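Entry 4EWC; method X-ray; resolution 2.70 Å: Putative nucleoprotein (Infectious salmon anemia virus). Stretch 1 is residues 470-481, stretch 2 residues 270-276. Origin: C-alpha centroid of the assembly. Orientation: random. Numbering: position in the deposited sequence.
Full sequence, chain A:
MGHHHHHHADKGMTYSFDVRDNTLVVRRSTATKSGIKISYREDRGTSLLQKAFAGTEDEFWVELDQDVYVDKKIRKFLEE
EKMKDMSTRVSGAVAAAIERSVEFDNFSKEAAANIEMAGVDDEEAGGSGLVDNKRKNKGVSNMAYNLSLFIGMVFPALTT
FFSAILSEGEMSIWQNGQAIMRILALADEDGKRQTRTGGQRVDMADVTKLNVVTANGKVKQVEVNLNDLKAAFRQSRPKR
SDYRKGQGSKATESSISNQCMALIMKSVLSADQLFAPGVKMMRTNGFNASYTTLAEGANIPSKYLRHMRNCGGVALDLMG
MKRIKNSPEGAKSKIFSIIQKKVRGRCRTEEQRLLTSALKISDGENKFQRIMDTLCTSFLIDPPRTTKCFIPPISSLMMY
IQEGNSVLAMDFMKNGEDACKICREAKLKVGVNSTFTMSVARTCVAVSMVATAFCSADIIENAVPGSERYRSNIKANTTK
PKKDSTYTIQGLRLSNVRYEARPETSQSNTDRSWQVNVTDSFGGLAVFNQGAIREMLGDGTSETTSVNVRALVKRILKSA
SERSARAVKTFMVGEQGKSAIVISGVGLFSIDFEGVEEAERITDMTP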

ATOM      1  N   TYR A 470       7.789   5.883  -1.759  1.00 51.96           N
ATOM      2  CA  TYR A 470       8.127   6.806  -0.665  1.00 48.10           C
ATOM      3  C   TYR A 470       9.101   7.912  -1.069  1.00 45.63           C
ATOM      4  O   TYR A 470      10.188   7.655  -1.568  1.00 53.00           O
ATOM      5  CB  TYR A 470       8.645   6.071   0.574  1.00 48.89           C
ATOM      6  CG  TYR A 470       7.726   4.990   1.078  1.00 46.27           C
ATOM      7  CD1 TYR A 470       6.635   5.295   1.865  1.00 46.27           C
ATOM      8  CD2 TYR A 470       7.960   3.655   0.763  1.00 45.66           C
ATOM      9  CE1 TYR A 470       5.794   4.307   2.326  1.00 46.59           C
ATOM     10  CE2 TYR A 470       7.130   2.665   1.223  1.00 45.25           C
ATOM     11  CZ  TYR A 470       6.042   3.002   2.006  1.00 43.10           C
ATOM     12  OH  TYR A 470       5.206   2.022   2.461  1.00 48.76           O
ATOM     13  N   ARG A 471       8.665   9.140  -0.832  1.00 42.39           N
ATOM     14  CA  ARG A 471       9.461  10.347  -0.968  1.00 47.70           C
ATOM     15  C   ARG A 471      10.731  10.239  -0.108  1.00 53.01           C
ATOM     16  O   ARG A 471      11.795  10.715  -0.491  1.00 54.91           O
ATOM     17  CB  ARG A 471       8.614  11.554  -0.521  1.00 46.84           C
ATOM     18  CG  ARG A 471       9.380  12.855  -0.271  1.00 48.74           C
ATOM     19  CD  ARG A 471      10.030  13.378  -1.541  1.00 51.08           C
ATOM     20  NE  ARG A 471      10.818  14.600  -1.339  1.00 56.22           N
ATOM     21  CZ  ARG A 471      12.152  14.634  -1.267  1.00 57.18           C
ATOM     22  NH1 ARG A 471      12.863  13.518  -1.365  1.00 51.20           N
ATOM     23  NH2 ARG A 471      12.780  15.790  -1.095  1.00 58.84           N
ATOM     24  N   SER A 472      10.616   9.584   1.040  1.00 50.00           N
ATOM     25  CA  SER A 472      11.745   9.418   1.938  1.00 57.68           C
ATOM     26  C   SER A 472      12.922   8.645   1.318  1.00 55.15           C
ATOM     27  O   SER A 472      14.086   8.980   1.562  1.00 49.74           O
ATOM     28  CB  SER A 472      11.295   8.793   3.268  1.00 60.49           C
ATOM     29  OG  SER A 472      10.401   7.712   3.067  1.00 57.89           O
ATOM     30  N   ASN A 473      12.606   7.636   0.509  1.00 51.45           N
ATOM     31  CA  ASN A 473      13.607   6.838  -0.202  1.00 50.86           C
ATOM     32  C   ASN A 473      14.257   7.580  -1.383  1.00 56.37           C
ATOM     33  O   ASN A 473      15.204   7.099  -1.994  1.00 58.90           O
ATOM     34  CB  ASN A 473      12.987   5.526  -0.696  1.00 48.90           C
ATOM     35  CG  ASN A 473      12.653   4.569   0.438  1.00 53.24           C
ATOM     36  OD1 ASN A 473      13.257   4.643   1.515  1.00 54.83           O
ATOM     37  ND2 ASN A 473      11.689   3.667   0.208  1.00 47.50           N
ATOM     38  N   ILE A 474      13.759   8.768  -1.686  1.00 57.73           N
ATOM     39  CA  ILE A 474      14.274   9.545  -2.799  1.00 58.52           C
ATOM     40  C   ILE A 474      15.424  10.421  -2.343  1.00 56.14           C
ATOM     41  O   ILE A 474      15.255  11.259  -1.460  1.00 51.80           O
ATOM     42  CB  ILE A 474      13.158  10.440  -3.421  1.00 52.42           C
ATOM     43  CG1 ILE A 474      12.164   9.566  -4.198  1.00 54.05           C
ATOM     44  CG2 ILE A 474      13.767  11.536  -4.299  1.00 51.13           C
ATOM     45  CD1 ILE A 474      10.959  10.302  -4.727  1.00 47.61           C
ATOM     46  N   LYS A 475      16.593  10.236  -2.950  1.00 54.51           N
ATOM     47  CA  LYS A 475      17.787  10.980  -2.521  1.00 57.97           C
ATOM     48  C   LYS A 475      17.989  12.306  -3.277  1.00 53.19           C
ATOM     49  O   LYS A 475      18.636  13.214  -2.781  1.00 46.17           O
ATOM     50  CB  LYS A 475      19.044  10.093  -2.579  1.00 57.49           C
ATOM     51  CG  LYS A 475      18.916   8.747  -1.850  1.00 58.68           C
ATOM     52  CD  LYS A 475      18.197   8.919  -0.507  1.00 67.52           C
ATOM     53  CE  LYS A 475      18.070   7.601   0.266  1.00 75.75           C
ATOM     54  NZ  LYS A 475      17.364   7.817   1.576  1.00 70.18           N
ATOM     55  N   ALA A 476      17.421  12.419  -4.474  1.00 54.96           N
ATOM     56  CA  ALA A 476      17.542  13.652  -5.248  1.00 52.67           C
ATOM     57  C   ALA A 476      16.786  14.797  -4.580  1.00 53.11           C
ATOM     58  O   ALA A 476      15.878  14.571  -3.784  1.00 54.91           O
ATOM     59  CB  ALA A 476      17.037  13.444  -6.671  1.00 48.39           C
ATOM     60  N   ASN A 477      17.144  16.032  -4.916  1.00 55.36           N
ATOM     61  CA  ASN A 477      16.410  17.186  -4.403  1.00 52.40           C
ATOM     62  C   ASN A 477      15.667  17.990  -5.463  1.00 51.28           C
ATOM     63  O   ASN A 477      15.096  19.030  -5.179  1.00 47.60           O
ATOM     64  CB  ASN A 477      17.370  18.087  -3.652  1.00 56.05           C
ATOM     65  CG  ASN A 477      17.858  17.443  -2.389  1.00 70.36           C
ATOM     66  OD1 ASN A 477      17.128  16.652  -1.774  1.00 70.05           O
ATOM     67  ND2 ASN A 477      19.096  17.752  -1.992  1.00 63.34           N
ATOM     68  N   THR A 478      15.698  17.507  -6.697  1.00 53.32           N
ATOM     69  CA  THR A 478      15.136  18.250  -7.811  1.00 52.17           C
ATOM     70  C   THR A 478      15.201  17.445  -9.097  1.00 55.24           C
ATOM     71  O   THR A 478      16.026  16.531  -9.242  1.00 52.80           O
ATOM     72  CB  THR A 478      15.864  19.596  -8.034  1.00 50.14           C
ATOM     73  OG1 THR A 478      15.212  20.325  -9.081  1.00 50.29           O
ATOM     74  CG2 THR A 478      17.314  19.375  -8.366  1.00 34.19           C
ATOM     75  N   THR A 479      14.314  17.804 -10.020  1.00 49.84           N
ATOM     76  CA  THR A 479      14.223  17.172 -11.327  1.00 49.27           C
ATOM     77  C   THR A 479      15.205  17.820 -12.300  1.00 48.16           C
ATOM     78  O   THR A 479      15.545  17.240 -13.326  1.00 51.39           O
ATOM     79  CB  THR A 479      12.783  17.277 -11.900  1.00 45.31           C
ATOM     80  OG1 THR A 479      12.297  18.611 -11.717  1.00 48.84           O
ATOM     81  CG2 THR A 479      11.852  16.354 -11.162  1.00 48.80           C
ATOM     82  N   LYS A 480      15.676  19.014 -11.952  1.00 44.76           N
ATOM     83  CA  LYS A 480      16.473  19.829 -12.857  1.00 52.41           C
ATOM     84  C   LYS A 480      17.988  19.588 -12.801  1.00 55.20           C
ATOM     85  O   LYS A 480      18.602  19.662 -11.735  1.00 58.35           O
ATOM     86  CB  LYS A 480      16.161  21.293 -12.589  1.00 50.59           C
ATOM     87  CG  LYS A 480      14.702  21.580 -12.720  1.00 52.68           C
ATOM     88  CD  LYS A 480      14.390  22.980 -12.274  1.00 59.71           C
ATOM     89  CE  LYS A 480      12.923  23.137 -11.976  1.00 56.26           C
ATOM     90  NZ  LYS A 480      12.660  24.532 -11.553  1.00 71.48           N
ATOM     91  N   PRO A 481      18.605  19.318 -13.963  1.00 55.58           N
ATOM     92  CA  PRO A 481      20.062  19.095 -14.030  1.00 59.16           C
ATOM     93  C   PRO A 481      20.820  20.341 -13.594  1.00 58.02           C
ATOM     94  O   PRO A 481      20.430  21.439 -13.963  1.00 56.52           O
ATOM     95  CB  PRO A 481      20.317  18.822 -15.524  1.00 59.08           C
ATOM     96  CG  PRO A 481      18.980  18.469 -16.097  1.00 58.27           C
ATOM     97  CD  PRO A 481      17.956  19.199 -15.279  1.00 52.84           C
TER
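Stretch 2, residues 270-276: SADQLFA

Phe 275 is the knob of this contact: it has the largest covered area of any residue here, and its CA-to-CB bond points toward stretch 1, carrying the ring (chi1 m) into a socket made of both side chains and main chain. Ile 474 CG2 lies 3.6 Å from Phe 275 CE1 and Ala 476 CB 4.0 Å from the same atom. At the ring edge sit Ala 476 O, 3.3 Å from Phe 275 CE1, and Thr 479 CG2, 3.4 Å from Phe 275 CE2; over one face lies Thr 478 N, 3.6 Å from Phe 275 CD1. An irregular loop, helical in phi/psi at 471-473 but without regular bonds, can thus meet an aromatic ring with main chain as well as side chains.

Stretch 2 contains a short, weakly bonded helix about 272-275, and the contacts run in broadly opposite order along the two stretches. Leu 274 CD2 reaches Ile 474 CD1 at 4.3 Å, while Ala 271 CB packs against Thr 479 CG2 at 4.1 Å.

Polar groups close the margins. Phe 275 CD1 lies over one face of the Arg 471 guanidinium, 4.2 Å from Arg 471 NH2, and Arg 471 NE comes within 3.3 Å of Leu 274 O. Thr 479 OG1 donates a weak hydrogen bond to Asp 272 OD1 at 3.4 Å. Lys 480 NZ stays 4.5 Å from Asp 272 OD2, too far for a salt bridge.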

ATOM      1  N   SER A 270       4.006  19.464 -11.707  1.00 47.01           N
ATOM      2  CA  SER A 270       3.601  18.663 -10.556  1.00 46.93           C
ATOM      3  C   SER A 270       4.746  17.799 -10.006  1.00 49.31           C
ATOM      4  O   SER A 270       4.721  17.381  -8.852  1.00 54.02           O
ATOM      5  CB  SER A 270       2.336  17.834 -10.845  1.00 45.02           C
ATOM      6  OG  SER A 270       2.534  16.921 -11.905  1.00 51.09           O
ATOM      7  N   ALA A 271       5.775  17.575 -10.816  1.00 52.82           N
ATOM      8  CA  ALA A 271       6.929  16.807 -10.369  1.00 49.52           C
ATOM      9  C   ALA A 271       7.739  17.603  -9.364  1.00 55.87           C
ATOM     10  O   ALA A 271       8.354  17.030  -8.465  1.00 58.77           O
ATOM     11  CB  ALA A 271       7.796  16.386 -11.543  1.00 54.46           C
ATOM     12  N   ASP A 272       7.733  18.925  -9.492  1.00 55.25           N
ATOM     13  CA  ASP A 272       8.403  19.770  -8.503  1.00 50.17           C
ATOM     14  C   ASP A 272       7.768  19.663  -7.141  1.00 54.55           C
ATOM     15  O   ASP A 272       8.457  19.725  -6.122  1.00 58.60           O
ATOM     16  CB  ASP A 272       8.407  21.228  -8.933  1.00 51.15           C
ATOM     17  CG  ASP A 272       8.970  21.417 -10.328  1.00 70.80           C
ATOM     18  OD1 ASP A 272       9.645  20.492 -10.856  1.00 66.72           O
ATOM     19  OD2 ASP A 272       8.732  22.508 -10.902  1.00 72.59           O
ATOM     20  N   GLN A 273       6.452  19.516  -7.103  1.00 49.09           N
ATOM     21  CA  GLN A 273       5.789  19.413  -5.810  1.00 52.09           C
ATOM     22  C   GLN A 273       6.079  18.082  -5.149  1.00 49.38           C
ATOM     23  O   GLN A 273       5.808  17.910  -3.972  1.00 51.18           O
ATOM     24  CB  GLN A 273       4.292  19.661  -5.937  1.00 46.38           C
ATOM     25  CG  GLN A 273       3.932  21.087  -5.707  1.00 44.37           C
ATOM     26  CD  GLN A 273       2.453  21.301  -5.803  1.00 48.13           C
ATOM     27  OE1 GLN A 273       1.888  21.307  -6.897  1.00 49.44           O
ATOM     28  NE2 GLN A 273       1.798  21.447  -4.655  1.00 46.30           N
ATOM     29  N   LEU A 274       6.623  17.139  -5.910  1.00 49.42           N
ATOM     30  CA  LEU A 274       7.155  15.924  -5.304  1.00 48.94           C
ATOM     31  C   LEU A 274       8.342  16.315  -4.419  1.00 50.59           C
ATOM     32  O   LEU A 274       8.470  15.863  -3.277  1.00 53.01           O
ATOM     33  CB  LEU A 274       7.579  14.930  -6.370  1.00 47.64           C
ATOM     34  CG  LEU A 274       8.176  13.615  -5.892  1.00 46.08           C
ATOM     35  CD1 LEU A 274       7.366  13.074  -4.765  1.00 46.39           C
ATOM     36  CD2 LEU A 274       8.190  12.624  -7.038  1.00 51.43           C
ATOM     37  N   PHE A 275       9.193  17.191  -4.938  1.00 48.87           N
ATOM     38  CA  PHE A 275      10.385  17.592  -4.208  1.00 54.18           C
ATOM     39  C   PHE A 275      10.150  18.687  -3.194  1.00 53.54           C
ATOM     40  O   PHE A 275      10.796  18.706  -2.149  1.00 58.67           O
ATOM     41  CB  PHE A 275      11.532  17.940  -5.164  1.00 50.14           C
ATOM     42  CG  PHE A 275      12.048  16.752  -5.899  1.00 50.92           C
ATOM     43  CD1 PHE A 275      12.857  15.843  -5.258  1.00 51.94           C
ATOM     44  CD2 PHE A 275      11.668  16.507  -7.209  1.00 49.93           C
ATOM     45  CE1 PHE A 275      13.314  14.732  -5.907  1.00 48.70           C
ATOM     46  CE2 PHE A 275      12.109  15.398  -7.869  1.00 49.62           C
ATOM     47  CZ  PHE A 275      12.947  14.504  -7.213  1.00 54.71           C
ATOM     48  N   ALA A 276       9.233  19.597  -3.489  1.00 50.37           N
ATOM     49  CA  ALA A 276       8.885  20.635  -2.515  1.00 51.46           C
ATOM     50  C   ALA A 276       7.375  20.911  -2.525  1.00 44.89           C
ATOM     51  O   ALA A 276       6.915  21.840  -3.179  1.00 46.34           O
ATOM     52  CB  ALA A 276       9.696  21.912  -2.776  1.00 50.98           C
TER